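Local coordinates for protein putidaredoxin reductase (Pseudomonas putida, PDB 1Q1R) that carries FAD and passes electrons, probably taken from NADH, to putidaredoxin as a component of the cytochrome P450cam monooxygenase system, at residues N31-G36 with Q76-T81; T81-I86 with V93-G98; R349-G354 with N399-E404. One frame throughout, in Å; residues are numbered along the deposited sequence.

Contact 1. Residues N31-G36 with Q76-T81. With FAD (flavin-adenine dinucleotide), chain C.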
loop_
_atom_site.group_PDB
_atom_site.type_symbol
_atom_site.label_atom_id
_atom_site.label_comp_id
_atom_site.label_asym_id
_atom_site.label_seq_id
_atom_site.Cartn_x
_atom_site.Cartn_y
_atom_site.Cartn_z
ATOM N N ASN A 31 -17.394 4.514 -23.785
ATOM C CA ASN A 31 -17.819 5.111 -22.527
ATOM C C ASN A 31 -17.083 4.489 -21.347
ATOM O O ASN A 31 -16.818 3.285 -21.327
ATOM C CB ASN A 31 -19.324 4.931 -22.344
ATOM C CG ASN A 31 -20.125 5.707 -23.363
ATOM O OD1 ASN A 31 -20.228 6.933 -23.286
ATOM N ND2 ASN A 31 -20.685 5.002 -24.337
ATOM N N ILE A 32 -16.757 5.323 -20.367
ATOM C CA ILE A 32 -16.050 4.872 -19.175
ATOM C C ILE A 32 -16.862 5.221 -17.934
ATOM O O ILE A 32 -17.183 6.383 -17.695
ATOM C CB ILE A 32 -14.667 5.546 -19.066
ATOM C CG1 ILE A 32 -13.870 5.304 -20.351
ATOM C CG2 ILE A 32 -13.916 5.004 -17.851
ATOM C CD1 ILE A 32 -12.557 6.054 -20.414
ATOM N N ARG A 33 -17.198 4.208 -17.146
ATOM C CA ARG A 33 -17.963 4.434 -15.930
ATOM C C ARG A 33 -17.195 4.016 -14.689
ATOM O O ARG A 33 -16.817 2.857 -14.546
ATOM C CB ARG A 33 -19.292 3.670 -15.971
ATOM C CG ARG A 33 -20.506 4.562 -16.165
ATOM C CD ARG A 33 -21.746 3.948 -15.525
ATOM N NE ARG A 33 -22.841 4.911 -15.414
ATOM C CZ ARG A 33 -23.570 5.339 -16.438
ATOM N NH1 ARG A 33 -23.326 4.890 -17.664
ATOM N NH2 ARG A 33 -24.542 6.222 -16.241
ATOM N N LEU A 34 -16.961 4.977 -13.799
ATOM C CA LEU A 34 -16.274 4.718 -12.543
ATOM C C LEU A 34 -17.363 4.600 -11.496
ATOM O O LEU A 34 -18.177 5.505 -11.351
ATOM C CB LEU A 34 -15.352 5.879 -12.172
ATOM C CG LEU A 34 -13.883 5.834 -12.589
ATOM C CD1 LEU A 34 -13.232 7.148 -12.214
ATOM C CD2 LEU A 34 -13.170 4.670 -11.899
ATOM N N VAL A 35 -17.387 3.486 -10.776
ATOM C CA VAL A 35 -18.394 3.283 -9.748
ATOM C C VAL A 35 -17.716 2.900 -8.442
ATOM O O VAL A 35 -16.965 1.931 -8.391
ATOM C CB VAL A 35 -19.378 2.167 -10.154
ATOM C CG1 VAL A 35 -20.486 2.047 -9.113
ATOM C CG2 VAL A 35 -19.961 2.466 -11.530
ATOM N N GLY A 36 -17.977 3.667 -7.389
ATOM C CA GLY A 36 -17.369 3.368 -6.106
ATOM C C GLY A 36 -18.303 3.620 -4.941
ATOM O O GLY A 36 -19.186 4.476 -5.018
ATOM N N GLN A 76 -17.527 9.125 -16.508
ATOM C CA GLN A 76 -18.662 9.194 -15.599
ATOM C C GLN A 76 -18.290 8.642 -14.231
ATOM O O GLN A 76 -17.900 7.483 -14.100
ATOM C CB GLN A 76 -19.842 8.414 -16.183
ATOM C CG GLN A 76 -20.193 8.832 -17.605
ATOM C CD GLN A 76 -21.301 7.988 -18.200
ATOM O OE1 GLN A 76 -22.433 7.997 -17.713
ATOM N NE2 GLN A 76 -20.980 7.250 -19.259
ATOM N N LEU A 77 -18.407 9.487 -13.213
ATOM C CA LEU A 77 -18.082 9.095 -11.851
ATOM C C LEU A 77 -19.374 8.889 -11.071
ATOM O O LEU A 77 -20.185 9.804 -10.936
ATOM C CB LEU A 77 -17.220 10.177 -11.193
ATOM C CG LEU A 77 -16.723 9.962 -9.762
ATOM C CD1 LEU A 77 -15.905 8.685 -9.674
ATOM C CD2 LEU A 77 -15.888 11.164 -9.343
ATOM N N LEU A 78 -19.563 7.677 -10.568
ATOM C CA LEU A 78 -20.761 7.342 -9.809
ATOM C C LEU A 78 -20.349 6.944 -8.394
ATOM O O LEU A 78 -20.093 5.771 -8.119
ATOM C CB LEU A 78 -21.493 6.182 -10.492
ATOM C CG LEU A 78 -23.021 6.147 -10.423
ATOM C CD1 LEU A 78 -23.513 4.841 -11.036
ATOM C CD2 LEU A 78 -23.498 6.271 -8.986
ATOM N N GLY A 79 -20.288 7.930 -7.503
ATOM C CA GLY A 79 -19.892 7.672 -6.129
ATOM C C GLY A 79 -21.024 7.253 -5.214
ATOM O O GLY A 79 -22.184 7.225 -5.621
ATOM N N GLY A 80 -20.678 6.921 -3.972
ATOM C CA GLY A 80 -21.667 6.499 -2.996
ATOM C C GLY A 80 -22.516 5.341 -3.482
ATOM O O GLY A 80 -23.643 5.156 -3.031
ATOM N N THR A 81 -21.966 4.547 -4.394
ATOM C CA THR A 81 -22.700 3.423 -4.955
ATOM C C THR A 81 -21.937 2.115 -4.838
ATOM O O THR A 81 -20.820 1.986 -5.340
ATOM C CB THR A 81 -23.024 3.676 -6.429
ATOM O OG1 THR A 81 -23.691 4.935 -6.545
ATOM C CG2 THR A 81 -23.927 2.583 -6.978
HETATM P PA FAD C . -8.322 1.347 -2.727
HETATM O O1A FAD C . -8.775 0.573 -1.546
HETATM O O2A FAD C . -7.607 2.624 -2.503
HETATM O O5B FAD C . -9.574 1.643 -3.681
HETATM C C5B FAD C . -10.619 0.684 -3.878
HETATM C C4B FAD C . -11.975 1.408 -3.815
HETATM O O4B FAD C . -13.026 0.552 -4.389
HETATM C C3B FAD C . -12.393 1.667 -2.359
HETATM O O3B FAD C . -13.054 2.937 -2.278
HETATM C C2B FAD C . -13.389 0.567 -2.087
HETATM O O2B FAD C . -14.315 0.973 -1.075
HETATM C C1B FAD C . -14.097 0.469 -3.423
HETATM N N9A FAD C . -14.924 -0.758 -3.587
HETATM C C8A FAD C . -14.591 -2.011 -3.228
HETATM N N7A FAD C . -15.608 -2.833 -3.519
HETATM C C5A FAD C . -16.578 -2.103 -4.063
HETATM C C6A FAD C . -17.852 -2.400 -4.551
HETATM N N6A FAD C . -18.315 -3.648 -4.510
HETATM N N1A FAD C . -18.619 -1.402 -5.058
HETATM C C2A FAD C . -18.171 -0.139 -5.095
HETATM N N3A FAD C . -16.951 0.166 -4.628
HETATM C C4A FAD C . -16.144 -0.792 -4.111
HETATM N N1 FAD C . 1.654 3.197 -1.043
HETATM C C2 FAD C . 2.933 3.621 -1.423
HETATM O O2 FAD C . 3.450 3.173 -2.446
HETATM N N3 FAD C . 3.610 4.569 -0.636
HETATM C C4 FAD C . 2.998 5.092 0.528
HETATM O O4 FAD C . 3.584 5.953 1.182
HETATM C C4X FAD C . 1.717 4.662 0.909
HETATM N N5 FAD C . 1.096 5.198 1.999
HETATM C C5X FAD C . -0.177 4.856 2.356
HETATM C C6 FAD C . -0.790 5.457 3.475
HETATM C C7 FAD C . -2.117 5.122 3.828
HETATM C C7M FAD C . -2.751 5.766 5.075
HETATM C C8 FAD C . -2.838 4.182 3.049
HETATM C C8M FAD C . -4.291 3.811 3.386
HETATM C C9 FAD C . -2.225 3.583 1.934
HETATM C C9A FAD C . -0.898 3.914 1.585
HETATM N N10 FAD C . -0.267 3.330 0.452
HETATM C C10 FAD C . 1.047 3.715 0.114
HETATM C "C1'" FAD C . -0.981 2.307 -0.370
HETATM C "C2'" FAD C . -1.517 2.929 -1.662
HETATM O "O2'" FAD C . -2.217 4.137 -1.343
HETATM C "C3'" FAD C . -2.455 1.955 -2.397
HETATM O "O3'" FAD C . -1.767 0.716 -2.612
HETATM C "C4'" FAD C . -2.899 2.540 -3.744
HETATM O "O4'" FAD C . -3.578 3.779 -3.527
HETATM C "C5'" FAD C . -3.837 1.591 -4.511
HETATM O "O5'" FAD C . -5.134 1.492 -3.900
HETATM P P FAD C . -6.330 0.789 -4.728
HETATM O O1P FAD C . -6.933 1.804 -5.617
HETATM O O2P FAD C . -5.788 -0.441 -5.346
HETATM O O3P FAD C . -7.387 0.334 -3.583
HETATM O O HOH W 1 -18.252 7.880 -20.635
#
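Arg33 and Gln76 pair at the border of the parallel Rossmann-type sheet that binds FAD, where strands 31-35 and 75-78 are the two strands of a beta-alpha-beta unit with helix 67-72 in the crossover. The backbones are bonded in regular parallel fashion, Leu34 for instance donating its N to Gln76 O at 2.7 Å and receiving Leu78 N on its own O. The Gln76 chain runs extended until the amide turns OE1 over one face of the Arg33 guanidinium, 2.9 Å above that plane and offset toward its rim. The two planes stand 61° apart. OE1 is 3.2 Å from Arg33 CZ, yet the N-H bonds do not aim at it, so this is a polar contact over a face and not a hydrogen bond. Arg33 chi1 of -108° is away from a staggered minimum; it sets CG beside Gln76 CB, with NE buried and lacking a partner, and NH2 close to the like-charged Arg99. Shortening this residue to an alanine would remove the guanidinium on which OE1 rests and is likely to leave the Gln76 amide less firmly fixed. The other amide atom, NE2, donates a hydrogen bond to a water 3.1 Å away that also accepts from Ile32 N. On the same face Val35 CG2 packs alongside Leu78 CB at 4.2 Å, both side chains pointing the same way. On the opposite face of the sheet, Leu77 holds CG anti to N (chi1 -178°), which swings CD1 back to 3.8 Å from Leu34 CB; Leu34 also packs on Ala20 of helix 14-25. Where the strands end, Gly36 O accepts Thr81 N at 2.9 Å, while Gly36 CA lies 3.6 Å from N3A of the FAD adenine.

Contact 2. Residues T81-I86 with V93-G98. With FAD (flavin-adenine dinucleotide), chain C.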
loop_
_atom_site.group_PDB
_atom_site.type_symbol
_atom_site.label_atom_id
_atom_site.label_comp_id
_atom_site.label_asym_id
_atom_site.label_seq_id
_atom_site.Cartn_x
_atom_site.Cartn_y
_atom_site.Cartn_z
ATOM N N THR A 81 -21.966 4.547 -4.394
ATOM C CA THR A 81 -22.700 3.423 -4.955
ATOM C C THR A 81 -21.937 2.115 -4.838
ATOM O O THR A 81 -20.820 1.986 -5.340
ATOM C CB THR A 81 -23.024 3.676 -6.429
ATOM O OG1 THR A 81 -23.691 4.935 -6.545
ATOM C CG2 THR A 81 -23.927 2.583 -6.978
ATOM N N GLN A 82 -22.554 1.145 -4.175
ATOM C CA GLN A 82 -21.945 -0.157 -3.981
ATOM C C GLN A 82 -22.390 -1.168 -5.032
ATOM O O GLN A 82 -23.581 -1.321 -5.292
ATOM C CB GLN A 82 -22.299 -0.696 -2.596
ATOM C CG GLN A 82 -21.776 -2.099 -2.337
ATOM C CD GLN A 82 -22.442 -2.764 -1.146
ATOM O OE1 GLN A 82 -22.135 -3.910 -0.810
ATOM N NE2 GLN A 82 -23.362 -2.050 -0.503
ATOM N N VAL A 83 -21.423 -1.847 -5.641
ATOM C CA VAL A 83 -21.719 -2.878 -6.627
ATOM C C VAL A 83 -21.855 -4.150 -5.796
ATOM O O VAL A 83 -20.914 -4.549 -5.103
ATOM C CB VAL A 83 -20.570 -3.037 -7.649
ATOM C CG1 VAL A 83 -20.856 -4.211 -8.574
ATOM C CG2 VAL A 83 -20.415 -1.757 -8.463
ATOM N N THR A 84 -23.030 -4.776 -5.848
ATOM C CA THR A 84 -23.284 -5.976 -5.058
ATOM C C THR A 84 -23.080 -7.302 -5.782
ATOM O O THR A 84 -22.920 -8.337 -5.142
ATOM C CB THR A 84 -24.714 -5.958 -4.481
ATOM O OG1 THR A 84 -25.654 -5.740 -5.541
ATOM C CG2 THR A 84 -24.860 -4.850 -3.447
ATOM N N ALA A 85 -23.088 -7.281 -7.108
ATOM C CA ALA A 85 -22.905 -8.520 -7.847
ATOM C C ALA A 85 -22.565 -8.305 -9.310
ATOM O O ALA A 85 -22.818 -7.241 -9.876
ATOM C CB ALA A 85 -24.162 -9.385 -7.731
ATOM N N ILE A 86 -21.982 -9.335 -9.913
ATOM C CA ILE A 86 -21.613 -9.300 -11.320
ATOM C C ILE A 86 -22.336 -10.438 -12.028
ATOM O O ILE A 86 -22.373 -11.560 -11.528
ATOM C CB ILE A 86 -20.096 -9.516 -11.525
ATOM C CG1 ILE A 86 -19.294 -8.508 -10.700
ATOM C CG2 ILE A 86 -19.752 -9.373 -12.999
ATOM C CD1 ILE A 86 -17.811 -8.802 -10.672
ATOM N N VAL A 93 -23.290 -5.322 -14.045
ATOM C CA VAL A 93 -22.900 -5.242 -12.648
ATOM C C VAL A 93 -24.159 -4.745 -11.947
ATOM O O VAL A 93 -24.823 -3.829 -12.435
ATOM C CB VAL A 93 -21.734 -4.246 -12.419
ATOM C CG1 VAL A 93 -20.437 -4.828 -12.971
ATOM C CG2 VAL A 93 -22.040 -2.915 -13.085
ATOM N N ILE A 94 -24.498 -5.361 -10.821
ATOM C CA ILE A 94 -25.692 -4.973 -10.084
ATOM C C ILE A 94 -25.362 -4.050 -8.921
ATOM O O ILE A 94 -24.501 -4.358 -8.097
ATOM C CB ILE A 94 -26.434 -6.207 -9.530
ATOM C CG1 ILE A 94 -26.684 -7.216 -10.658
ATOM C CG2 ILE A 94 -27.747 -5.774 -8.886
ATOM C CD1 ILE A 94 -27.430 -6.654 -11.848
ATOM N N LEU A 95 -26.061 -2.921 -8.862
ATOM C CA LEU A 95 -25.859 -1.944 -7.802
ATOM C C LEU A 95 -26.775 -2.270 -6.631
ATOM O O LEU A 95 -27.773 -2.972 -6.797
ATOM C CB LEU A 95 -26.144 -0.536 -8.330
ATOM C CG LEU A 95 -25.311 -0.137 -9.553
ATOM C CD1 LEU A 95 -25.591 1.307 -9.928
ATOM C CD2 LEU A 95 -23.833 -0.327 -9.246
ATOM N N SER A 96 -26.435 -1.768 -5.450
ATOM C CA SER A 96 -27.233 -2.029 -4.257
ATOM C C SER A 96 -28.682 -1.562 -4.388
ATOM O O SER A 96 -29.567 -2.089 -3.714
ATOM C CB SER A 96 -26.590 -1.368 -3.037
ATOM O OG SER A 96 -26.419 0.021 -3.241
ATOM N N ASP A 97 -28.922 -0.582 -5.255
ATOM C CA ASP A 97 -30.269 -0.052 -5.463
ATOM C C ASP A 97 -31.060 -0.911 -6.448
ATOM O O ASP A 97 -32.199 -0.592 -6.785
ATOM C CB ASP A 97 -30.196 1.385 -5.987
ATOM C CG ASP A 97 -29.790 1.454 -7.448
ATOM O OD1 ASP A 97 -28.875 0.704 -7.845
ATOM O OD2 ASP A 97 -30.378 2.262 -8.202
ATOM N N GLY A 98 -30.452 -1.999 -6.909
ATOM C CA GLY A 98 -31.125 -2.876 -7.850
ATOM C C GLY A 98 -30.800 -2.550 -9.296
ATOM O O GLY A 98 -31.063 -3.351 -10.193
HETATM P PA FAD C . -8.322 1.347 -2.727
HETATM O O1A FAD C . -8.775 0.573 -1.546
HETATM O O2A FAD C . -7.607 2.624 -2.503
HETATM O O5B FAD C . -9.574 1.643 -3.681
HETATM C C5B FAD C . -10.619 0.684 -3.878
HETATM C C4B FAD C . -11.975 1.408 -3.815
HETATM O O4B FAD C . -13.026 0.552 -4.389
HETATM C C3B FAD C . -12.393 1.667 -2.359
HETATM O O3B FAD C . -13.054 2.937 -2.278
HETATM C C2B FAD C . -13.389 0.567 -2.087
HETATM O O2B FAD C . -14.315 0.973 -1.075
HETATM C C1B FAD C . -14.097 0.469 -3.423
HETATM N N9A FAD C . -14.924 -0.758 -3.587
HETATM C C8A FAD C . -14.591 -2.011 -3.228
HETATM N N7A FAD C . -15.608 -2.833 -3.519
HETATM C C5A FAD C . -16.578 -2.103 -4.063
HETATM C C6A FAD C . -17.852 -2.400 -4.551
HETATM N N6A FAD C . -18.315 -3.648 -4.510
HETATM N N1A FAD C . -18.619 -1.402 -5.058
HETATM C C2A FAD C . -18.171 -0.139 -5.095
HETATM N N3A FAD C . -16.951 0.166 -4.628
HETATM C C4A FAD C . -16.144 -0.792 -4.111
HETATM N N1 FAD C . 1.654 3.197 -1.043
HETATM C C2 FAD C . 2.933 3.621 -1.423
HETATM O O2 FAD C . 3.450 3.173 -2.446
HETATM N N3 FAD C . 3.610 4.569 -0.636
HETATM C C4 FAD C . 2.998 5.092 0.528
HETATM O O4 FAD C . 3.584 5.953 1.182
HETATM C C4X FAD C . 1.717 4.662 0.909
HETATM N N5 FAD C . 1.096 5.198 1.999
HETATM C C5X FAD C . -0.177 4.856 2.356
HETATM C C6 FAD C . -0.790 5.457 3.475
HETATM C C7 FAD C . -2.117 5.122 3.828
HETATM C C7M FAD C . -2.751 5.766 5.075
HETATM C C8 FAD C . -2.838 4.182 3.049
HETATM C C8M FAD C . -4.291 3.811 3.386
HETATM C C9 FAD C . -2.225 3.583 1.934
HETATM C C9A FAD C . -0.898 3.914 1.585
HETATM N N10 FAD C . -0.267 3.330 0.452
HETATM C C10 FAD C . 1.047 3.715 0.114
HETATM C "C1'" FAD C . -0.981 2.307 -0.370
HETATM C "C2'" FAD C . -1.517 2.929 -1.662
HETATM O "O2'" FAD C . -2.217 4.137 -1.343
HETATM C "C3'" FAD C . -2.455 1.955 -2.397
HETATM O "O3'" FAD C . -1.767 0.716 -2.612
HETATM C "C4'" FAD C . -2.899 2.540 -3.744
HETATM O "O4'" FAD C . -3.578 3.779 -3.527
HETATM C "C5'" FAD C . -3.837 1.591 -4.511
HETATM O "O5'" FAD C . -5.134 1.492 -3.900
HETATM P P FAD C . -6.330 0.789 -4.728
HETATM O O1P FAD C . -6.933 1.804 -5.617
HETATM O O2P FAD C . -5.788 -0.441 -5.346
HETATM O O3P FAD C . -7.387 0.334 -3.583
#
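Val83 reaches both Val93 and Leu95 with its two methyl groups while its backbone holds the adenine of FAD. From CB, which is 3.6 Å from FAD N1A, the side chain divides. CG1, anti to the backbone N (chi1 174°), goes to the neighbouring strand and meets Val93 CB at 3.9 Å, also brushing Ile94 O. CG2 meets Leu95 CD2 of the same strand at 3.8 Å and also comes near FAD N1A. Leu95 in turn lays both its methyl carbons against Thr81 CG2, CD1 being the nearer at 3.6 Å, and with Val83 and Thr81 it covers Val35 of strand 31-35. Strands 83-87 and 92-95 form an antiparallel beta hairpin interrupted by a classic beta bulge, in which Thr84 and Ala85 together face Ile94. At the bulge Ile94 O is gripped twice by Thr84, by its N at 2.7 Å and by OG1, which sits well above the carbonyl plane; Ala85 N adds a weak, long bond. The chi1 of 53° tucks OG1 between the backbone N and the carbonyl carbon of Thr84, and places CG2 near Ser96 CA. Beyond the bulge the pairing continues, offset by one residue, with a straight bond from Ile94 N to Ala85 O, and Ile86 and Val93 point together to the side where Leu106 lies. On the edge of strand 83-87 away from its hairpin partner, Val83 N donates to FAD N1A at 2.9 Å, almost linearly at 175°, and Val83 O accepts from the exocyclic amino nitrogen FAD N6A at 2.8 Å.

Contact 3. Residues R349-G354 with N399-E404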
loop_
_atom_site.group_PDB
_atom_site.type_symbol
_atom_site.label_atom_id
_atom_site.label_comp_id
_atom_site.label_asym_id
_atom_site.label_seq_id
_atom_site.Cartn_x
_atom_site.Cartn_y
_atom_site.Cartn_z
ATOM N N ARG A 349 20.782 -13.704 3.357
ATOM C CA ARG A 349 21.770 -12.791 3.921
ATOM C C ARG A 349 21.611 -11.373 3.402
ATOM O O ARG A 349 21.088 -11.144 2.313
ATOM C CB ARG A 349 23.197 -13.267 3.646
ATOM C CG ARG A 349 23.638 -13.181 2.199
ATOM C CD ARG A 349 25.127 -12.897 2.142
ATOM N NE ARG A 349 25.670 -13.052 0.799
ATOM C CZ ARG A 349 26.873 -12.624 0.432
ATOM N NH1 ARG A 349 27.656 -12.008 1.311
ATOM N NH2 ARG A 349 27.295 -12.815 -0.811
ATOM N N ILE A 350 22.064 -10.423 4.203
ATOM C CA ILE A 350 21.980 -9.028 3.829
ATOM C C ILE A 350 23.369 -8.421 3.873
ATOM O O ILE A 350 24.253 -8.908 4.582
ATOM C CB ILE A 350 21.072 -8.229 4.790
ATOM C CG1 ILE A 350 21.778 -8.032 6.131
ATOM C CG2 ILE A 350 19.751 -8.963 4.993
ATOM C CD1 ILE A 350 21.078 -7.063 7.057
ATOM N N ILE A 351 23.554 -7.365 3.097
ATOM C CA ILE A 351 24.817 -6.652 3.057
ATOM C C ILE A 351 24.457 -5.190 3.254
ATOM O O ILE A 351 23.668 -4.627 2.493
ATOM C CB ILE A 351 25.539 -6.840 1.701
ATOM C CG1 ILE A 351 25.903 -8.315 1.510
ATOM C CG2 ILE A 351 26.786 -5.965 1.651
ATOM C CD1 ILE A 351 26.619 -8.617 0.218
ATOM N N VAL A 352 25.013 -4.588 4.295
ATOM C CA VAL A 352 24.738 -3.196 4.590
ATOM C C VAL A 352 25.815 -2.309 3.988
ATOM O O VAL A 352 27.006 -2.526 4.204
ATOM C CB VAL A 352 24.685 -2.953 6.114
ATOM C CG1 VAL A 352 24.389 -1.483 6.401
ATOM C CG2 VAL A 352 23.636 -3.859 6.744
ATOM N N ARG A 353 25.385 -1.317 3.218
ATOM C CA ARG A 353 26.298 -0.378 2.591
ATOM C C ARG A 353 26.102 0.941 3.326
ATOM O O ARG A 353 25.117 1.648 3.106
ATOM C CB ARG A 353 25.958 -0.228 1.104
ATOM C CG ARG A 353 26.888 0.702 0.340
ATOM C CD ARG A 353 26.398 0.894 -1.091
ATOM N NE ARG A 353 27.233 1.831 -1.831
ATOM C CZ ARG A 353 28.383 1.512 -2.421
ATOM N NH1 ARG A 353 28.840 0.266 -2.365
ATOM N NH2 ARG A 353 29.079 2.441 -3.061
ATOM N N GLY A 354 27.044 1.259 4.205
ATOM C CA GLY A 354 26.955 2.470 5.000
ATOM C C GLY A 354 26.736 2.053 6.443
ATOM O O GLY A 354 26.667 0.862 6.732
ATOM N N ASN A 399 30.595 -9.109 -2.893
ATOM C CA ASN A 399 31.686 -8.656 -2.039
ATOM C C ASN A 399 32.046 -7.174 -2.154
ATOM O O ASN A 399 32.871 -6.681 -1.394
ATOM C CB ASN A 399 32.929 -9.524 -2.271
ATOM C CG ASN A 399 32.665 -11.000 -1.998
ATOM O OD1 ASN A 399 31.882 -11.348 -1.106
ATOM N ND2 ASN A 399 33.321 -11.875 -2.756
ATOM N N LEU A 400 31.429 -6.459 -3.090
ATOM C CA LEU A 400 31.714 -5.033 -3.229
ATOM C C LEU A 400 30.508 -4.168 -2.866
ATOM O O LEU A 400 30.640 -2.965 -2.650
ATOM C CB LEU A 400 32.156 -4.709 -4.654
ATOM C CG LEU A 400 33.533 -5.196 -5.112
ATOM C CD1 LEU A 400 33.743 -4.807 -6.567
ATOM C CD2 LEU A 400 34.614 -4.584 -4.238
ATOM N N LEU A 401 29.333 -4.780 -2.792
ATOM C CA LEU A 401 28.122 -4.029 -2.481
ATOM C C LEU A 401 28.221 -3.228 -1.180
ATOM O O LEU A 401 27.697 -2.116 -1.092
ATOM C CB LEU A 401 26.910 -4.967 -2.439
ATOM C CG LEU A 401 26.517 -5.620 -3.768
ATOM C CD1 LEU A 401 25.345 -6.569 -3.533
ATOM C CD2 LEU A 401 26.139 -4.552 -4.795
ATOM N N GLY A 402 28.904 -3.780 -0.181
ATOM C CA GLY A 402 29.041 -3.082 1.087
ATOM C C GLY A 402 30.246 -2.159 1.170
ATOM O O GLY A 402 30.442 -1.469 2.176
ATOM N N ASP A 403 31.050 -2.138 0.110
ATOM C CA ASP A 403 32.254 -1.307 0.055
ATOM C C ASP A 403 31.938 0.091 -0.473
ATOM O O ASP A 403 31.805 0.292 -1.681
ATOM C CB ASP A 403 33.295 -1.957 -0.859
ATOM C CG ASP A 403 34.652 -1.288 -0.766
ATOM O OD1 ASP A 403 34.710 -0.092 -0.404
ATOM O OD2 ASP A 403 35.659 -1.960 -1.065
ATOM N N GLU A 404 31.853 1.062 0.428
ATOM C CA GLU A 404 31.530 2.425 0.033
ATOM C C GLU A 404 32.612 3.174 -0.733
ATOM O O GLU A 404 32.365 4.266 -1.248
ATOM C CB GLU A 404 31.107 3.230 1.259
ATOM C CG GLU A 404 29.799 2.737 1.854
ATOM C CD GLU A 404 29.190 3.732 2.806
ATOM O OE1 GLU A 404 29.730 3.897 3.920
ATOM O OE2 GLU A 404 28.176 4.355 2.431
HETATM O O HOH W 2 29.969 -13.273 -1.953
HETATM O O HOH W 3 29.400 -0.532 4.500
#
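In the C-terminal reductase domain, strand 349-353, at the margin of a five-stranded antiparallel sheet, rests against the short, weakly bonded helix 398-401 and the loop after it, with Arg353 reaching into the backbone carbonyls there. Its chain is fully stretched: CG is anti to the backbone N (chi1 -178°) and the run to NE stays extended, so that CB, CG and CD pass alongside Leu401 O before NH1 turns back onto the same oxygen. NH1 donates to Leu401 O at 2.9 Å with an N-H...O angle of 164°. The oxygen lies in the guanidinium plane, but NH1 stands well above the carbonyl plane, not on a lone pair. NH1 also makes a weak bond to Asp403 O at 3.0 Å. Further along, NE forms a salt bridge with Glu382 and NH2 bonds to Val406 O, so every nitrogen of the group has a partner and its rotation is likely to be fixed; Glu404 CA covers one face. The Glu404 carboxylate stands steeply to the guanidinium, 83° between planes, and finds its own counter-charge in Arg379. It lies over Gly354, OE1 3.3 Å from Gly354 CA; a CB there would come tight against OE2 and, at these backbone angles, would also press on the carbonyl O of Arg353. Gly402 is similarly close-packed: Ile351 CG2 is 3.6 Å from Gly402 N, and a CB here would crowd that methyl. The same CG2 packs on Leu401 CB at 4.2 Å. At the far end, the Arg349 guanidinium has Ile351 CD1 over one face and reaches Asn399 OD1 through a water held by NH2. A second water stitches the backbones together, accepting from Gly354 N and donating to Val352 O and, at 2.7 Å, to Gly402 O.

From the N terminus, contact 1 comes first: it closes the excursion from 37 to 75, with helix 67-72, by adding strand 75-78 to the parallel sheet. The chain passes straight on through Thr81, shared by both, into contact 2, whose hairpin closes the short turn between 86 and 93. Val35 CG1 packs on Val83 CG2 at 3.9 Å, and both contacts border the FAD adenine, so sheet and hairpin meet there. Contact 3 follows much later, closing the span from 355 to 398 and tying the C-terminal sheet's edge strand to helix 398-401 and the loop that follows; its nearest atoms are about 39 Å from contact 1. The three lie in series, none nesting or crossing.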